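Putative GH105 family protein (Salmonella enterica subsp. enterica serovar Paratyphi A, PDB 3QWT) is of unknown function but probably hydrolyses unsaturated sugar-containing oligosaccharides, as a likely member of glycoside hydrolase family 105 built as an alpha/alpha toroid. Local coordinates at residues A[169-183]-A[236-248]. Numbering follows the deposited sequence.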
loop_
_atom_site.group_PDB
_atom_site.type_symbol
_atom_site.label_atom_id
_atom_site.label_comp_id
_atom_site.label_asym_id
_atom_site.label_seq_id
_atom_site.Cartn_x
_atom_site.Cartn_y
_atom_site.Cartn_z
ATOM N N ASP A 169 5.344 -1.297 40.271
ATOM C CA ASP A 169 5.346 0.145 40.111
ATOM C C ASP A 169 6.031 0.561 38.792
ATOM O O ASP A 169 5.707 1.586 38.193
ATOM C CB ASP A 169 6.039 0.810 41.324
ATOM C CG ASP A 169 5.463 0.333 42.693
ATOM O OD1 ASP A 169 4.876 1.155 43.441
ATOM O OD2 ASP A 169 5.599 -0.864 43.027
ATOM N N THR A 170 6.984 -0.241 38.345
ATOM C CA THR A 170 7.682 0.059 37.111
ATOM C C THR A 170 6.677 0.244 35.991
ATOM O O THR A 170 6.894 1.062 35.123
ATOM C CB THR A 170 8.670 -1.045 36.753
ATOM O OG1 THR A 170 9.616 -1.179 37.816
ATOM C CG2 THR A 170 9.405 -0.730 35.463
ATOM N N LEU A 171 5.562 -0.487 36.017
ATOM C CA LEU A 171 4.656 -0.399 34.869
ATOM C C LEU A 171 4.056 0.994 34.729
ATOM O O LEU A 171 3.804 1.452 33.614
ATOM C CB LEU A 171 3.578 -1.497 34.874
ATOM C CG LEU A 171 4.125 -2.891 34.515
ATOM C CD1 LEU A 171 3.206 -3.998 34.997
ATOM C CD2 LEU A 171 4.387 -3.028 33.012
HETATM N N MSE A 172 3.857 1.670 35.860
HETATM C CA MSE A 172 3.255 2.993 35.860
HETATM C C MSE A 172 4.282 4.110 35.625
HETATM O O MSE A 172 4.026 5.052 34.860
HETATM C CB MSE A 172 2.507 3.239 37.180
HETATM C CG MSE A 172 1.911 4.635 37.339
HETATM SE SE MSE A 172 0.345 4.928 36.205
HETATM C CE MSE A 172 1.048 6.395 35.127
HETATM N N MSE A 173 5.432 4.004 36.285
HETATM C CA MSE A 173 6.413 5.090 36.318
HETATM C C MSE A 173 7.347 5.186 35.101
HETATM O O MSE A 173 7.909 6.249 34.852
HETATM C CB MSE A 173 7.273 4.991 37.569
HETATM C CG MSE A 173 6.493 4.746 38.850
HETATM SE SE MSE A 173 4.902 5.851 39.031
HETATM C CE MSE A 173 4.075 4.807 40.476
ATOM N N THR A 174 7.543 4.088 34.372
ATOM C CA THR A 174 8.442 4.108 33.209
ATOM C C THR A 174 7.863 3.450 31.962
ATOM O O THR A 174 7.972 3.984 30.865
ATOM C CB THR A 174 9.828 3.479 33.532
ATOM O OG1 THR A 174 10.544 4.357 34.399
ATOM C CG2 THR A 174 10.665 3.292 32.279
ATOM N N VAL A 175 7.261 2.282 32.110
ATOM C CA VAL A 175 6.743 1.636 30.927
ATOM C C VAL A 175 5.686 2.475 30.213
ATOM O O VAL A 175 5.791 2.721 29.023
ATOM C CB VAL A 175 6.152 0.257 31.199
ATOM C CG1 VAL A 175 5.805 -0.388 29.859
ATOM C CG2 VAL A 175 7.138 -0.588 31.964
ATOM N N LEU A 176 4.653 2.894 30.926
ATOM C CA LEU A 176 3.583 3.616 30.262
ATOM C C LEU A 176 4.106 4.906 29.622
ATOM O O LEU A 176 3.759 5.210 28.488
ATOM C CB LEU A 176 2.421 3.888 31.219
ATOM C CG LEU A 176 1.283 4.704 30.607
ATOM C CD1 LEU A 176 0.725 4.022 29.368
ATOM C CD2 LEU A 176 0.197 4.899 31.619
ATOM N N PRO A 177 4.941 5.672 30.348
ATOM C CA PRO A 177 5.520 6.869 29.715
ATOM C C PRO A 177 6.293 6.530 28.450
ATOM O O PRO A 177 6.213 7.260 27.463
ATOM C CB PRO A 177 6.472 7.410 30.787
ATOM C CG PRO A 177 5.860 6.961 32.082
ATOM C CD PRO A 177 5.185 5.641 31.806
ATOM N N LEU A 178 7.037 5.432 28.477
ATOM C CA LEU A 178 7.819 5.032 27.307
ATOM C C LEU A 178 6.928 4.699 26.108
ATOM O O LEU A 178 7.170 5.151 24.999
ATOM C CB LEU A 178 8.720 3.846 27.635
ATOM C CG LEU A 178 9.456 3.290 26.424
ATOM C CD1 LEU A 178 10.431 4.329 25.815
ATOM C CD2 LEU A 178 10.182 2.030 26.833
ATOM N N ALA A 179 5.895 3.906 26.348
ATOM C CA ALA A 179 4.853 3.647 25.362
ATOM C C ALA A 179 4.270 4.942 24.784
ATOM O O ALA A 179 4.135 5.091 23.571
ATOM C CB ALA A 179 3.741 2.832 26.001
ATOM N N LYS A 180 3.909 5.882 25.642
ATOM C CA LYS A 180 3.227 7.065 25.134
ATOM C C LYS A 180 4.177 7.833 24.214
ATOM O O LYS A 180 3.809 8.225 23.097
ATOM C CB LYS A 180 2.693 7.940 26.267
ATOM C CG LYS A 180 2.233 9.332 25.827
ATOM C CD LYS A 180 1.123 9.280 24.791
ATOM C CE LYS A 180 0.522 10.677 24.548
ATOM N NZ LYS A 180 -0.545 10.739 23.481
ATOM N N ILE A 181 5.414 7.990 24.666
ATOM C CA ILE A 181 6.407 8.723 23.891
ATOM C C ILE A 181 6.674 8.030 22.558
ATOM O O ILE A 181 6.843 8.691 21.535
ATOM C CB ILE A 181 7.725 8.891 24.683
ATOM C CG1 ILE A 181 7.459 9.717 25.938
ATOM C CG2 ILE A 181 8.777 9.585 23.830
ATOM C CD1 ILE A 181 8.696 10.020 26.736
ATOM N N GLY A 182 6.696 6.698 22.579
ATOM C CA GLY A 182 6.939 5.908 21.387
ATOM C C GLY A 182 5.875 6.180 20.336
ATOM O O GLY A 182 6.175 6.432 19.168
ATOM N N LYS A 183 4.619 6.131 20.758
ATOM C CA LYS A 183 3.530 6.512 19.884
ATOM C C LYS A 183 3.698 7.967 19.424
ATOM O O LYS A 183 3.685 8.254 18.228
ATOM C CB LYS A 183 2.208 6.310 20.605
ATOM C CG LYS A 183 1.835 4.841 20.783
ATOM C CD LYS A 183 1.645 4.180 19.398
ATOM C CE LYS A 183 1.324 2.700 19.482
ATOM N NZ LYS A 183 0.899 2.211 18.128
ATOM N N TRP A 236 -1.667 -0.098 40.332
ATOM C CA TRP A 236 -0.882 0.421 39.220
ATOM C C TRP A 236 -1.219 -0.358 37.959
ATOM O O TRP A 236 -1.071 0.146 36.851
ATOM C CB TRP A 236 0.619 0.303 39.471
ATOM C CG TRP A 236 1.098 1.105 40.562
ATOM C CD1 TRP A 236 1.960 0.715 41.524
ATOM C CD2 TRP A 236 0.758 2.464 40.842
ATOM N NE1 TRP A 236 2.188 1.745 42.402
ATOM C CE2 TRP A 236 1.461 2.833 42.006
ATOM C CE3 TRP A 236 -0.074 3.407 40.225
ATOM C CZ2 TRP A 236 1.347 4.101 42.584
ATOM C CZ3 TRP A 236 -0.177 4.686 40.795
ATOM C CH2 TRP A 236 0.525 5.010 41.961
ATOM N N LEU A 237 -1.663 -1.597 38.126
ATOM C CA LEU A 237 -1.950 -2.406 36.954
ATOM C C LEU A 237 -3.347 -2.172 36.463
ATOM O O LEU A 237 -3.579 -2.102 35.258
ATOM C CB LEU A 237 -1.700 -3.890 37.208
ATOM C CG LEU A 237 -0.320 -4.184 36.641
ATOM C CD1 LEU A 237 0.549 -4.784 37.716
ATOM C CD2 LEU A 237 -0.412 -5.062 35.396
ATOM N N THR A 238 -4.279 -2.061 37.399
ATOM C CA THR A 238 -5.647 -1.774 37.038
ATOM C C THR A 238 -5.713 -0.441 36.309
ATOM O O THR A 238 -6.635 -0.195 35.535
ATOM C CB THR A 238 -6.527 -1.683 38.268
ATOM O OG1 THR A 238 -6.004 -2.550 39.278
ATOM C CG2 THR A 238 -7.925 -2.093 37.916
ATOM N N ILE A 239 -4.745 0.427 36.590
ATOM C CA ILE A 239 -4.653 1.726 35.928
ATOM C C ILE A 239 -3.981 1.610 34.568
ATOM O O ILE A 239 -4.485 2.136 33.574
ATOM C CB ILE A 239 -3.834 2.706 36.764
ATOM C CG1 ILE A 239 -4.639 3.156 37.992
ATOM C CG2 ILE A 239 -3.410 3.881 35.899
ATOM C CD1 ILE A 239 -3.846 3.950 39.024
ATOM N N VAL A 240 -2.848 0.905 34.533
ATOM C CA VAL A 240 -1.983 0.897 33.362
ATOM C C VAL A 240 -2.529 0.052 32.214
ATOM O O VAL A 240 -2.514 0.469 31.053
ATOM C CB VAL A 240 -0.575 0.399 33.714
ATOM C CG1 VAL A 240 0.193 0.099 32.464
ATOM C CG2 VAL A 240 0.162 1.428 34.514
ATOM N N ILE A 241 -3.007 -1.140 32.521
ATOM C CA ILE A 241 -3.480 -2.002 31.450
ATOM C C ILE A 241 -4.512 -1.290 30.556
ATOM O O ILE A 241 -4.430 -1.357 29.327
ATOM C CB ILE A 241 -4.023 -3.334 31.983
ATOM C CG1 ILE A 241 -2.866 -4.145 32.579
ATOM C CG2 ILE A 241 -4.707 -4.125 30.863
ATOM C CD1 ILE A 241 -3.281 -5.452 33.227
ATOM N N PRO A 242 -5.477 -0.602 31.166
ATOM C CA PRO A 242 -6.486 0.038 30.328
ATOM C C PRO A 242 -5.886 1.196 29.561
ATOM O O PRO A 242 -6.219 1.388 28.390
ATOM C CB PRO A 242 -7.515 0.544 31.348
ATOM C CG PRO A 242 -7.354 -0.369 32.501
ATOM C CD PRO A 242 -5.878 -0.627 32.581
ATOM N N ASP A 243 -4.998 1.953 30.200
ATOM C CA ASP A 243 -4.385 3.078 29.500
ATOM C C ASP A 243 -3.450 2.605 28.402
ATOM O O ASP A 243 -3.402 3.182 27.318
ATOM C CB ASP A 243 -3.682 4.014 30.482
ATOM C CG ASP A 243 -4.668 4.879 31.258
ATOM O OD1 ASP A 243 -5.891 4.623 31.193
ATOM O OD2 ASP A 243 -4.221 5.811 31.931
ATOM N N PHE A 244 -2.727 1.531 28.686
ATOM C CA PHE A 244 -1.822 0.946 27.716
ATOM C C PHE A 244 -2.626 0.407 26.520
ATOM O O PHE A 244 -2.289 0.663 25.358
ATOM C CB PHE A 244 -0.992 -0.144 28.393
ATOM C CG PHE A 244 0.109 -0.696 27.541
ATOM C CD1 PHE A 244 1.011 0.140 26.930
ATOM C CD2 PHE A 244 0.238 -2.059 27.361
ATOM C CE1 PHE A 244 2.015 -0.370 26.153
ATOM C CE2 PHE A 244 1.232 -2.572 26.590
ATOM C CZ PHE A 244 2.130 -1.724 25.980
ATOM N N LEU A 245 -3.711 -0.304 26.807
ATOM C CA LEU A 245 -4.537 -0.863 25.747
ATOM C C LEU A 245 -5.082 0.222 24.838
ATOM O O LEU A 245 -5.180 0.061 23.612
ATOM C CB LEU A 245 -5.699 -1.638 26.332
ATOM C CG LEU A 245 -5.362 -3.018 26.884
ATOM C CD1 LEU A 245 -6.629 -3.649 27.436
ATOM C CD2 LEU A 245 -4.740 -3.878 25.802
ATOM N N GLU A 246 -5.456 1.334 25.446
ATOM C CA GLU A 246 -6.039 2.421 24.691
ATOM C C GLU A 246 -4.968 3.040 23.796
ATOM O O GLU A 246 -5.235 3.350 22.634
ATOM C CB GLU A 246 -6.632 3.454 25.649
ATOM C CG GLU A 246 -7.169 4.702 24.982
ATOM C CD GLU A 246 -7.793 5.649 26.002
ATOM O OE1 GLU A 246 -9.031 5.728 26.047
ATOM O OE2 GLU A 246 -7.042 6.288 26.771
ATOM N N LEU A 247 -3.766 3.216 24.351
ATOM C CA LEU A 247 -2.601 3.572 23.568
ATOM C C LEU A 247 -2.384 2.626 22.387
ATOM O O LEU A 247 -2.166 3.080 21.266
ATOM C CB LEU A 247 -1.337 3.615 24.425
ATOM C CG LEU A 247 -0.888 5.016 24.843
ATOM C CD1 LEU A 247 0.302 4.938 25.780
ATOM C CD2 LEU A 247 -0.570 5.870 23.620
ATOM N N LEU A 248 -2.439 1.320 22.632
ATOM C CA LEU A 248 -2.061 0.360 21.598
ATOM C C LEU A 248 -3.075 0.323 20.465
ATOM O O LEU A 248 -2.716 0.092 19.311
ATOM C CB LEU A 248 -1.865 -1.046 22.175
ATOM C CG LEU A 248 -0.582 -1.304 22.965
ATOM C CD1 LEU A 248 -0.580 -2.702 23.601
ATOM C CD2 LEU A 248 0.625 -1.112 22.108
HETATM O O HOH W 1 -0.101 -0.395 18.498
#
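Segment 169-183 packs beside segment 236-248 from Trp236 to Leu247, their helices running nearly parallel, 19° apart, with axes 9.1 Å from each other at closest approach. At the N-terminal end the flat indole of Trp236 serves two kinds of neighbour. Its NE1 donates to Asp169 OD1 at 2.9 Å, a bent bond (132° at the hydrogen) that reaches the oxygen from above the carboxylate plane. Over one ring face lies the methyl CE of Met173, present as selenomethionine, 3.7 Å from the six-membered ring's centroid, a CH-pi contact made possible by the fold of this flexible chain at chi2 (-45°). Met172, likewise a selenomethionine, approaches the same ring obliquely through CG, while its SE rests against Ile239 CG2 and Val240 CG2. Slim, branched Val240 fits where the backbone is near: its CG2 lies 3.7 Å from Met172 CA. Farther along, Leu247 is a knob among Leu176, Ala179, Lys180 and Lys183, its CD1 3.7 Å from Leu176 CD1. Small Ala179 admits the edge of Phe244: Ala179 CB lies 3.6 Å from Phe244 CE1. At the C-terminal ends, a water accepts from Lys183 NZ, a side chain exposed to solvent, and donates to Leu248 O. In the alpha/alpha toroid, helix 67-83 touches Trp236 and Met172, helix 114-125 covers Leu176, and helix 188-205 meets Val240 through Phe198.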